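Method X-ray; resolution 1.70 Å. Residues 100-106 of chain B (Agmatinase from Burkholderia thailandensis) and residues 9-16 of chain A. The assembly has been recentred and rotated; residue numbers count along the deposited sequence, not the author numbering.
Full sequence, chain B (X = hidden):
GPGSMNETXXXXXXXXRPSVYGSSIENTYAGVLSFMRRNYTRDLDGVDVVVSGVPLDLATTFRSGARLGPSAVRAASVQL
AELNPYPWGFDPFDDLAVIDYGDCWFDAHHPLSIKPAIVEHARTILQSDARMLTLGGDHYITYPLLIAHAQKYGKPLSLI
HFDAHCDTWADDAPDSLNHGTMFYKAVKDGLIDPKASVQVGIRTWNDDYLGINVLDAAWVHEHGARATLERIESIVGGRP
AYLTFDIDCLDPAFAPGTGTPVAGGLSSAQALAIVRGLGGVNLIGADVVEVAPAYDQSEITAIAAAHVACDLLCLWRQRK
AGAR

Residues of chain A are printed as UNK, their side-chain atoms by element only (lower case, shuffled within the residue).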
ATOM      1  N   ASP B 100     -26.936 -13.561   8.723  1.00 11.32           N
ATOM      2  CA  ASP B 100     -26.328 -12.223   8.760  1.00 11.14           C
ATOM      3  C   ASP B 100     -27.496 -11.217   8.641  1.00 11.92           C
ATOM      4  O   ASP B 100     -28.182 -11.127   7.622  1.00 11.66           O
ATOM      5  CB  ASP B 100     -25.281 -12.087   7.636  1.00 10.56           C
ATOM      6  CG  ASP B 100     -24.445 -10.814   7.749  1.00 10.09           C
ATOM      7  OD1 ASP B 100     -24.954  -9.830   8.312  1.00 10.01           O
ATOM      8  OD2 ASP B 100     -23.297 -10.806   7.245  1.00  9.78           O
ATOM      9  N   TYR B 101     -27.689 -10.470   9.717  1.00 12.23           N
ATOM     10  CA  TYR B 101     -28.764  -9.500   9.894  1.00 13.41           C
ATOM     11  C   TYR B 101     -28.474  -8.227   9.091  1.00 12.99           C
ATOM     12  O   TYR B 101     -29.361  -7.398   8.877  1.00 13.77           O
ATOM     13  CB  TYR B 101     -28.804  -9.176  11.397  1.00 14.66           C
ATOM     14  CG  TYR B 101     -29.855  -8.169  11.906  1.00 16.60           C
ATOM     15  CD1 TYR B 101     -31.009  -8.589  12.535  1.00 18.53           C
ATOM     16  CD2 TYR B 101     -29.632  -6.791  11.788  1.00 18.12           C
ATOM     17  CE1 TYR B 101     -31.942  -7.654  13.021  1.00 19.49           C
ATOM     18  CE2 TYR B 101     -30.557  -5.859  12.236  1.00 18.99           C
ATOM     19  CZ  TYR B 101     -31.696  -6.286  12.863  1.00 19.33           C
ATOM     20  OH  TYR B 101     -32.609  -5.321  13.311  1.00 21.46           O
ATOM     21  N   GLY B 102     -27.234  -8.071   8.647  1.00 11.66           N
ATOM     22  CA  GLY B 102     -26.777  -6.763   8.175  1.00 11.93           C
ATOM     23  C   GLY B 102     -26.263  -5.931   9.353  1.00 11.58           C
ATOM     24  O   GLY B 102     -25.664  -6.456  10.300  1.00 10.96           O
ATOM     25  N   ASP B 103     -26.526  -4.628   9.326  1.00 12.15           N
ATOM     26  CA  ASP B 103     -25.943  -3.740  10.335  1.00 11.47           C
ATOM     27  C   ASP B 103     -26.945  -2.954  11.172  1.00 11.55           C
ATOM     28  O   ASP B 103     -28.094  -2.729  10.766  1.00 11.98           O
ATOM     29  CB  ASP B 103     -25.000  -2.732   9.649  1.00 11.14           C
ATOM     30  CG  ASP B 103     -23.826  -3.400   8.954  1.00 11.60           C
ATOM     31  OD1 ASP B 103     -23.277  -4.402   9.484  1.00 10.92           O
ATOM     32  OD2 ASP B 103     -23.444  -2.943   7.853  1.00 12.25           O
ATOM     33  N   CYS B 104     -26.479  -2.536  12.346  1.00 11.25           N
ATOM     34  CA  CYS B 104     -27.211  -1.588  13.183  1.00 11.68           C
ATOM     35  C   CYS B 104     -27.081  -0.219  12.541  1.00 11.59           C
ATOM     36  O   CYS B 104     -25.994   0.332  12.508  1.00 11.65           O
ATOM     37  CB  CYS B 104     -26.633  -1.566  14.597  1.00 11.20           C
ATOM     38  SG  CYS B 104     -27.509  -0.417  15.705  1.00 12.21           S
ATOM     39  N   TRP B 105     -28.186   0.321  12.027  1.00 12.07           N
ATOM     40  CA  TRP B 105     -28.213   1.702  11.565  1.00 12.66           C
ATOM     41  C   TRP B 105     -28.191   2.670  12.724  1.00 12.65           C
ATOM     42  O   TRP B 105     -28.787   2.430  13.789  1.00 13.20           O
ATOM     43  CB  TRP B 105     -29.434   1.957  10.665  1.00 13.15           C
ATOM     44  CG  TRP B 105     -29.392   3.350  10.085  1.00 13.63           C
ATOM     45  CD1 TRP B 105     -28.713   3.775   8.931  1.00 13.72           C
ATOM     46  CD2 TRP B 105     -29.969   4.557  10.667  1.00 13.95           C
ATOM     47  NE1 TRP B 105     -28.871   5.131   8.748  1.00 14.26           N
ATOM     48  CE2 TRP B 105     -29.598   5.668   9.773  1.00 14.49           C
ATOM     49  CE3 TRP B 105     -30.728   4.823  11.806  1.00 14.50           C
ATOM     50  CZ2 TRP B 105     -30.008   6.983  10.021  1.00 15.04           C
ATOM     51  CZ3 TRP B 105     -31.120   6.147  12.051  1.00 15.46           C
ATOM     52  CH2 TRP B 105     -30.770   7.199  11.175  1.00 15.58           C
ATOM     53  N   PHE B 106     -27.473   3.777  12.557  1.00 12.72           N
ATOM     54  CA  PHE B 106     -27.560   4.867  13.531  1.00 13.38           C
ATOM     55  C   PHE B 106     -27.265   6.183  12.828  1.00 13.99           C
ATOM     56  O   PHE B 106     -26.667   6.202  11.751  1.00 12.88           O
ATOM     57  CB  PHE B 106     -26.633   4.664  14.737  1.00 13.08           C
ATOM     58  CG  PHE B 106     -25.180   4.507  14.365  1.00 13.01           C
ATOM     59  CD1 PHE B 106     -24.404   5.633  14.119  1.00 13.06           C
ATOM     60  CD2 PHE B 106     -24.601   3.250  14.272  1.00 13.08           C
ATOM     61  CE1 PHE B 106     -23.060   5.497  13.759  1.00 13.39           C
ATOM     62  CE2 PHE B 106     -23.275   3.103  13.927  1.00 13.26           C
ATOM     63  CZ  PHE B 106     -22.504   4.225  13.644  1.00 13.12           C
TER
ATOM     64  N   UNK A   9     -36.873   2.973   4.514  1.00 22.51           N
ATOM     65  CA  UNK A   9     -36.186   2.071   5.430  1.00 20.67           C
ATOM     66  C   UNK A   9     -34.827   2.670   5.710  1.00 19.24           C
ATOM     67  O   UNK A   9     -34.283   3.364   4.845  1.00 17.69           O
ATOM     68  c   UNK A   9     -35.983   0.705   4.779  1.00 20.23           C
ATOM     69  c   UNK A   9     -37.258  -0.018   4.333  1.00 21.11           C
ATOM     70  c   UNK A   9     -38.174  -0.319   5.521  1.00 22.27           C
ATOM     71  c   UNK A   9     -36.873  -1.280   3.562  1.00 20.92           C
ATOM     72  N   UNK A  10     -34.297   2.378   6.902  1.00 18.17           N
ATOM     73  CA  UNK A  10     -32.986   2.864   7.323  1.00 17.46           C
ATOM     74  C   UNK A  10     -32.040   1.684   7.431  1.00 15.88           C
ATOM     75  O   UNK A  10     -32.178   0.875   8.359  1.00 15.77           O
ATOM     76  c   UNK A  10     -33.855   4.894   8.556  1.00 20.78           C
ATOM     77  o   UNK A  10     -35.861   8.529   8.117  1.00 26.99           O
ATOM     78  c   UNK A  10     -33.821   7.313   8.365  1.00 23.17           C
ATOM     79  c   UNK A  10     -35.932   6.128   8.293  1.00 24.36           C
ATOM     80  c   UNK A  10     -33.158   6.098   8.493  1.00 21.56           C
ATOM     81  c   UNK A  10     -35.254   4.924   8.434  1.00 22.32           C
ATOM     82  c   UNK A  10     -35.209   7.317   8.248  1.00 24.91           C
ATOM     83  c   UNK A  10     -33.114   3.584   8.678  1.00 18.96           C
ATOM     84  N   UNK A  11     -31.164   1.532   6.434  1.00 14.31           N
ATOM     85  CA  UNK A  11     -30.141   0.509   6.438  1.00 13.59           C
ATOM     86  C   UNK A  11     -30.509  -0.763   5.694  1.00 13.23           C
ATOM     87  O   UNK A  11     -31.639  -1.267   5.852  1.00 13.47           O
ATOM     88  N   UNK A  12     -29.552  -1.277   4.906  1.00 12.67           N
ATOM     89  CA  UNK A  12     -29.659  -2.613   4.262  1.00 12.66           C
ATOM     90  C   UNK A  12     -30.880  -2.724   3.343  1.00 12.98           C
ATOM     91  O   UNK A  12     -31.570  -3.761   3.300  1.00 13.07           O
ATOM     92  c   UNK A  12     -28.420  -3.761   6.140  1.00 12.85           C
ATOM     93  c   UNK A  12     -29.697  -3.706   5.324  1.00 12.84           C
ATOM     94  o   UNK A  12     -27.347  -3.722   5.531  1.00 12.14           O
ATOM     95  o   UNK A  12     -28.509  -3.855   7.387  1.00 13.14           O
ATOM     96  N   UNK A  13     -31.091  -1.669   2.559  1.00 12.96           N
ATOM     97  CA  UNK A  13     -32.249  -1.649   1.635  1.00 13.40           C
ATOM     98  C   UNK A  13     -32.163  -2.789   0.625  1.00 13.47           C
ATOM     99  O   UNK A  13     -33.203  -3.321   0.188  1.00 13.99           O
ATOM    100  N   UNK A  14     -30.947  -3.172   0.248  1.00 12.69           N
ATOM    101  CA  UNK A  14     -30.748  -4.226  -0.772  1.00 13.09           C
ATOM    102  C   UNK A  14     -31.398  -5.570  -0.403  1.00 14.25           C
ATOM    103  O   UNK A  14     -31.679  -6.406  -1.285  1.00 14.85           O
ATOM    104  c   UNK A  14     -29.284  -4.444  -1.034  1.00 12.41           C
ATOM    105  N   UNK A  15     -31.597  -5.795   0.889  1.00 14.47           N
ATOM    106  CA  UNK A  15     -32.150  -7.068   1.324  1.00 15.42           C
ATOM    107  C   UNK A  15     -33.496  -6.866   2.023  1.00 16.13           C
ATOM    108  O   UNK A  15     -34.127  -7.828   2.469  1.00 18.08           O
ATOM    109  c   UNK A  15     -30.159  -7.841   4.644  1.00 15.01           C
ATOM    110  c   UNK A  15     -30.856  -7.060   3.529  1.00 15.22           C
ATOM    111  c   UNK A  15     -29.915  -8.263   1.446  1.00 14.79           C
ATOM    112  c   UNK A  15     -31.168  -7.857   2.238  1.00 14.93           C
ATOM    113  N   UNK A  16     -33.948  -5.619   2.125  1.00 16.22           N
ATOM    114  CA  UNK A  16     -35.168  -5.337   2.905  1.00 16.76           C
ATOM    115  C   UNK A  16     -36.314  -4.739   2.088  1.00 17.52           C
ATOM    116  O   UNK A  16     -37.475  -4.945   2.438  1.00 17.45           O
ATOM    117  c   UNK A  16     -34.949  -2.314   7.567  1.00 17.44           C
ATOM    118  n   UNK A  16     -34.819  -3.493   6.960  1.00 17.45           N
ATOM    119  c   UNK A  16     -33.643  -3.901   6.185  1.00 16.54           C
ATOM    120  c   UNK A  16     -33.999  -4.981   5.171  1.00 16.38           C
ATOM    121  c   UNK A  16     -34.884  -4.395   4.081  1.00 16.71           C
ATOM    122  n   UNK A  16     -33.991  -1.374   7.453  1.00 16.73           N
ATOM    123  n   UNK A  16     -36.056  -2.065   8.262  1.00 18.46           N
TER
HETATM  124  O   HOH W   1     -24.965  -4.821   6.350  1.00 12.64           O
HETATM  125  O   HOH W   2     -28.454  -1.308   8.603  1.00 13.36           O

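Position A9 carries four carbons, forked at the second, and touches nothing on chain B. A branch at that place identifies leucine, and Leu A9 lies outside the contact.

Position A10 has one carbon leading to a ring of six carbons that bears an oxygen, and one ring carbon lies 3.6 Å from CZ2 of Trp B105. This is tyrosine, and the close carbon is CD1 of Tyr A10. The edge of its ring meets one face of Trp B105; the centroids of Tyr A10 and the six-membered ring are 4.9 Å apart and the planes meet at 62°. CB of Tyr A10 also sits over the indole, 4.0 Å from the centroid of its five-membered ring. A flat aromatic side chain suits this place because its edge hydrogens can face the indole's electron-rich surface.

Position A11 has no side-chain atoms, and its backbone N lies 4.2 Å from CD1 of Trp B105; it is glycine. Its phi/psi of 96/136 would jam a CB against the preceding carbonyl, and that CB would also lie a tight 3.3 Å from CB of Trp B105. Gly A11 therefore lets the backbone pass close to the tryptophan.

Position A12 shows two carbons, the second carrying two oxygens, one of which lies 2.9 Å from N of Asp B103. This is aspartate; glutamate would need a third carbon. In Asp A12 the close oxygen is OD2, and the N-H...O angle of 167° makes a nearly straight hydrogen bond. A short carboxylate suits the site, since it accepts this amide hydrogen and those of two waters as well.

Positions A13 and A14 make no contact with chain B. The first, with no side-chain atoms, is Gly A13; the second, with a single carbon, is Ala A14.

Position A15 has four carbons forked at the first, with one arm two carbons long, whose end lies 4.3 Å from O of Tyr B101. This defines isoleucine, and CD1 of Ile A15 makes that loose packing contact beside the acid.

Position A16 has three carbons, a nitrogen, then a carbon carrying two more nitrogens, and touches nothing on chain B. It is arginine: NH1 of Arg A16 donates to O of Gly A11 at 2.8 Å, tying the loop back on itself.

The contact joins a polar anchor to an aromatic flank. Gly B102 leaves room for the carboxylate, as a CB there would fall 2.3 Å from OD2 of Asp A12. Water 2 donates to that OD2 and to O of Asp B103, reinforcing the direct bond.

Chain A 9-16: LYGDGAIR
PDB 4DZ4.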